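Local coordinates for putative hydantoin racemase (Klebsiella pneumoniae subsp. pneumoniae, PDB 3QVL), which racemises allantoin and probably other 5-substituted hydantoins, interconverting their D and L forms, at residues E51-R63 against G79-Q91. Numbering follows the deposited sequence.
Sequences EAIAAVGVLEQIR and GDPGLLAARELAQ
The carboxylate of Glu51 meets Gly79 with OE2 leading, 3.0 Å from Gly79 CA, and two waters join it to the glycine backbone: one donates to OE2 and weakly accepts from Gly79 N, the other donates to OE1 and Gly79 O. CG stands anti to the carbonyl carbon (chi1 -79°), and a bend at chi2 turns the group toward Gly79. The guanidinium of Arg63, one face over Glu60 O, leads away to a salt bridge with Glu67; backbone N and CB of Arg63 touch Leu89 CD2. The ring of Pro81, second residue of a type II turn from Asp80 to Leu83, rests on the turn Glu51-Ala55 of helix 48-68, its CB 3.7 Å from Glu51 O and its CG against Ala54 CB. Gly82, at the N-cap of helix 83-89 with positive phi, brings its CA within 4.3 Å of Ala55 CA. Beyond it the helices run nearly parallel, crossing at -20° with axes 9.4 Å apart. Leu59 lays CD2 on the backbone and CB of Ala85. Ile62 straddles the small residues, CG1 and CD1 on Ala86 CB and CG2 3.7 Å from Ala90 CB, and slides past Leu89, whose CD2 reaches Leu59 O at 3.5 Å. Behind them, strand 72-75 receives Val58 and Pro81 on Ile75, Ile62 and Ala90 on His73. These are consecutive helices of one parallel alpha/beta domain, linked through that strand. Direct cohesion is thus apolar, small residues permitting close approach; the polar link is water-mediated and confined to the Gly79 end, Gly79 itself lying about 6 Å from the bound hydantoin ligand.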
loop_
_atom_site.group_PDB
_atom_site.type_symbol
_atom_site.label_atom_id
_atom_site.label_comp_id
_atom_site.label_asym_id
_atom_site.label_seq_id
_atom_site.Cartn_x
_atom_site.Cartn_y
_atom_site.Cartn_z
ATOM N N GLU A 51 -21.105 -11.832 13.269
ATOM C CA GLU A 51 -21.190 -11.353 11.886
ATOM C C GLU A 51 -21.599 -12.441 10.896
ATOM O O GLU A 51 -22.399 -12.191 9.993
ATOM C CB GLU A 51 -19.866 -10.731 11.436
ATOM C CG GLU A 51 -19.647 -9.314 11.925
ATOM C CD GLU A 51 -19.010 -8.428 10.877
ATOM O OE1 GLU A 51 -17.986 -8.828 10.281
ATOM O OE2 GLU A 51 -19.540 -7.325 10.647
ATOM N N ALA A 52 -21.040 -13.639 11.069
ATOM C CA ALA A 52 -21.341 -14.777 10.201
ATOM C C ALA A 52 -22.812 -15.178 10.294
ATOM O O ALA A 52 -23.437 -15.506 9.283
ATOM C CB ALA A 52 -20.438 -15.957 10.533
ATOM N N ILE A 53 -23.353 -15.145 11.511
ATOM C CA ILE A 53 -24.771 -15.418 11.745
ATOM C C ILE A 53 -25.633 -14.318 11.126
ATOM O O ILE A 53 -26.611 -14.604 10.428
ATOM C CB ILE A 53 -25.078 -15.568 13.258
ATOM C CG1 ILE A 53 -24.407 -16.829 13.811
ATOM C CG2 ILE A 53 -26.587 -15.614 13.510
ATOM C CD1 ILE A 53 -24.414 -16.925 15.320
ATOM N N ALA A 54 -25.249 -13.065 11.372
ATOM C CA ALA A 54 -25.969 -11.901 10.858
ATOM C C ALA A 54 -26.032 -11.876 9.332
ATOM O O ALA A 54 -27.047 -11.475 8.760
ATOM C CB ALA A 54 -25.346 -10.620 11.383
ATOM N N ALA A 55 -24.950 -12.311 8.686
ATOM C CA ALA A 55 -24.865 -12.353 7.224
ATOM C C ALA A 55 -25.977 -13.193 6.589
ATOM O O ALA A 55 -26.571 -12.785 5.589
ATOM C CB ALA A 55 -23.494 -12.855 6.782
ATOM N N VAL A 56 -26.256 -14.355 7.177
ATOM C CA VAL A 56 -27.322 -15.240 6.696
ATOM C C VAL A 56 -28.705 -14.639 6.974
ATOM O O VAL A 56 -29.616 -14.757 6.151
ATOM C CB VAL A 56 -27.181 -16.675 7.275
ATOM C CG1 VAL A 56 -28.442 -17.505 7.039
ATOM C CG2 VAL A 56 -25.979 -17.369 6.652
ATOM N N GLY A 57 -28.842 -13.981 8.124
ATOM C CA GLY A 57 -30.065 -13.255 8.466
ATOM C C GLY A 57 -30.366 -12.132 7.489
ATOM O O GLY A 57 -31.527 -11.901 7.138
ATOM N N VAL A 58 -29.316 -11.437 7.053
ATOM C CA VAL A 58 -29.428 -10.415 6.009
ATOM C C VAL A 58 -29.973 -11.030 4.718
ATOM O O VAL A 58 -30.907 -10.493 4.118
ATOM C CB VAL A 58 -28.065 -9.710 5.745
ATOM C CG1 VAL A 58 -28.103 -8.892 4.456
ATOM C CG2 VAL A 58 -27.685 -8.821 6.919
ATOM N N LEU A 59 -29.399 -12.166 4.317
ATOM C CA LEU A 59 -29.795 -12.863 3.089
ATOM C C LEU A 59 -31.256 -13.306 3.100
ATOM O O LEU A 59 -31.932 -13.253 2.069
ATOM C CB LEU A 59 -28.876 -14.059 2.820
ATOM C CG LEU A 59 -27.419 -13.764 2.447
ATOM C CD1 LEU A 59 -26.623 -15.056 2.352
ATOM C CD2 LEU A 59 -27.323 -12.976 1.144
ATOM N N GLU A 60 -31.730 -13.742 4.266
ATOM C CA GLU A 60 -33.133 -14.108 4.454
ATOM C C GLU A 60 -34.051 -12.917 4.175
ATOM O O GLU A 60 -35.097 -13.068 3.538
ATOM C CB GLU A 60 -33.367 -14.645 5.868
ATOM N N GLN A 61 -33.646 -11.737 4.640
ATOM C CA GLN A 61 -34.411 -10.512 4.409
ATOM C C GLN A 61 -34.257 -9.971 2.985
ATOM O O GLN A 61 -35.207 -9.421 2.428
ATOM C CB GLN A 61 -34.064 -9.435 5.444
ATOM C CG GLN A 61 -34.568 -9.732 6.863
ATOM C CD GLN A 61 -36.062 -10.032 6.926
ATOM O OE1 GLN A 61 -36.480 -11.023 7.527
ATOM N NE2 GLN A 61 -36.871 -9.182 6.302
ATOM N N ILE A 62 -33.064 -10.129 2.409
ATOM C CA ILE A 62 -32.818 -9.780 1.002
ATOM C C ILE A 62 -33.770 -10.563 0.095
ATOM O O ILE A 62 -34.385 -9.995 -0.812
ATOM C CB ILE A 62 -31.340 -10.047 0.587
ATOM C CG1 ILE A 62 -30.377 -9.087 1.305
ATOM C CG2 ILE A 62 -31.163 -9.974 -0.936
ATOM C CD1 ILE A 62 -30.414 -7.639 0.825
ATOM N N ARG A 63 -33.887 -11.863 0.363
ATOM C CA ARG A 63 -34.815 -12.739 -0.350
ATOM C C ARG A 63 -36.249 -12.215 -0.255
ATOM O O ARG A 63 -36.947 -12.128 -1.266
ATOM C CB ARG A 63 -34.713 -14.170 0.197
ATOM C CG ARG A 63 -35.555 -15.214 -0.536
ATOM C CD ARG A 63 -36.919 -15.411 0.115
ATOM N NE ARG A 63 -36.808 -15.917 1.481
ATOM C CZ ARG A 63 -37.693 -15.689 2.447
ATOM N NH1 ARG A 63 -37.496 -16.196 3.656
ATOM N NH2 ARG A 63 -38.771 -14.949 2.213
ATOM N N GLY A 79 -20.508 -3.476 10.511
ATOM C CA GLY A 79 -19.602 -4.440 9.897
ATOM C C GLY A 79 -19.995 -4.781 8.470
ATOM O O GLY A 79 -19.294 -5.539 7.795
ATOM N N ASP A 80 -21.114 -4.213 8.016
ATOM C CA ASP A 80 -21.713 -4.515 6.708
ATOM C C ASP A 80 -21.743 -6.021 6.395
ATOM O O ASP A 80 -21.303 -6.436 5.319
ATOM C CB ASP A 80 -20.996 -3.746 5.584
ATOM C CG ASP A 80 -21.081 -2.235 5.747
ATOM O OD1 ASP A 80 -21.856 -1.752 6.600
ATOM O OD2 ASP A 80 -20.366 -1.524 5.008
ATOM N N PRO A 81 -22.270 -6.842 7.330
ATOM C CA PRO A 81 -22.202 -8.293 7.157
ATOM C C PRO A 81 -22.987 -8.786 5.946
ATOM O O PRO A 81 -24.130 -8.370 5.727
ATOM C CB PRO A 81 -22.818 -8.833 8.454
ATOM C CG PRO A 81 -23.704 -7.756 8.930
ATOM C CD PRO A 81 -23.022 -6.476 8.543
ATOM N N GLY A 82 -22.351 -9.654 5.164
ATOM C CA GLY A 82 -22.967 -10.257 3.985
ATOM C C GLY A 82 -23.243 -9.299 2.841
ATOM O O GLY A 82 -24.137 -9.548 2.033
ATOM N N LEU A 83 -22.471 -8.215 2.760
ATOM C CA LEU A 83 -22.696 -7.177 1.748
ATOM C C LEU A 83 -22.626 -7.707 0.316
ATOM O O LEU A 83 -23.550 -7.495 -0.472
ATOM C CB LEU A 83 -21.733 -5.994 1.935
ATOM C CG LEU A 83 -21.853 -4.824 0.946
ATOM C CD1 LEU A 83 -23.178 -4.078 1.097
ATOM C CD2 LEU A 83 -20.681 -3.866 1.097
ATOM N N LEU A 84 -21.536 -8.395 -0.012
ATOM C CA LEU A 84 -21.337 -8.910 -1.368
ATOM C C LEU A 84 -22.252 -10.094 -1.675
ATOM O O LEU A 84 -22.687 -10.270 -2.815
ATOM C CB LEU A 84 -19.863 -9.252 -1.617
ATOM C CG LEU A 84 -18.866 -8.086 -1.519
ATOM C CD1 LEU A 84 -17.454 -8.544 -1.854
ATOM C CD2 LEU A 84 -19.271 -6.913 -2.410
ATOM N N ALA A 85 -22.544 -10.892 -0.648
ATOM C CA ALA A 85 -23.519 -11.978 -0.750
ATOM C C ALA A 85 -24.904 -11.425 -1.078
ATOM O O ALA A 85 -25.616 -11.972 -1.924
ATOM C CB ALA A 85 -23.557 -12.782 0.542
ATOM N N ALA A 86 -25.268 -10.331 -0.409
ATOM C CA ALA A 86 -26.545 -9.653 -0.626
ATOM C C ALA A 86 -26.643 -9.054 -2.026
ATOM O O ALA A 86 -27.706 -9.090 -2.648
ATOM C CB ALA A 86 -26.759 -8.575 0.426
ATOM N N ARG A 87 -25.532 -8.506 -2.515
ATOM C CA ARG A 87 -25.483 -7.915 -3.853
ATOM C C ARG A 87 -25.663 -8.954 -4.957
ATOM O O ARG A 87 -26.220 -8.650 -6.013
ATOM C CB ARG A 87 -24.192 -7.120 -4.053
ATOM C CG ARG A 87 -24.196 -5.803 -3.305
ATOM C CD ARG A 87 -22.939 -4.992 -3.536
ATOM N NE ARG A 87 -23.022 -3.725 -2.815
ATOM C CZ ARG A 87 -22.037 -2.838 -2.714
ATOM N NH1 ARG A 87 -20.861 -3.058 -3.288
ATOM N NH2 ARG A 87 -22.235 -1.720 -2.030
ATOM N N GLU A 88 -25.202 -10.175 -4.699
ATOM C CA GLU A 88 -25.416 -11.294 -5.615
ATOM C C GLU A 88 -26.891 -11.690 -5.669
ATOM O O GLU A 88 -27.448 -11.876 -6.752
ATOM C CB GLU A 88 -24.571 -12.503 -5.210
ATOM C CG GLU A 88 -23.082 -12.357 -5.485
ATOM C CD GLU A 88 -22.302 -13.634 -5.212
ATOM O OE1 GLU A 88 -22.884 -14.598 -4.675
ATOM O OE2 GLU A 88 -21.102 -13.677 -5.545
ATOM N N LEU A 89 -27.513 -11.803 -4.496
ATOM C CA LEU A 89 -28.902 -12.252 -4.391
ATOM C C LEU A 89 -29.910 -11.196 -4.850
ATOM O O LEU A 89 -30.885 -11.523 -5.528
ATOM C CB LEU A 89 -29.215 -12.712 -2.959
ATOM C CG LEU A 89 -30.556 -13.406 -2.678
ATOM C CD1 LEU A 89 -30.714 -14.691 -3.486
ATOM C CD2 LEU A 89 -30.713 -13.690 -1.190
ATOM N N ALA A 90 -29.671 -9.938 -4.484
ATOM C CA ALA A 90 -30.602 -8.852 -4.797
ATOM C C ALA A 90 -30.444 -8.328 -6.222
ATOM O O ALA A 90 -29.362 -8.410 -6.809
ATOM C CB ALA A 90 -30.449 -7.714 -3.799
ATOM N N GLN A 91 -31.536 -7.799 -6.769
ATOM C CA GLN A 91 -31.508 -7.114 -8.057
ATOM C C GLN A 91 -31.200 -5.633 -7.850
ATOM O O GLN A 91 -30.319 -5.077 -8.509
ATOM C CB GLN A 91 -32.834 -7.292 -8.806
ATOM C CG GLN A 91 -32.887 -6.567 -10.149
ATOM C CD GLN A 91 -34.011 -7.047 -11.050
ATOM O OE1 GLN A 91 -35.063 -7.485 -10.581
ATOM N NE2 GLN A 91 -33.791 -6.962 -12.357
HETATM O O HOH W 1 -21.631 -5.877 12.110
HETATM O O HOH W 2 -17.228 -7.134 8.219
#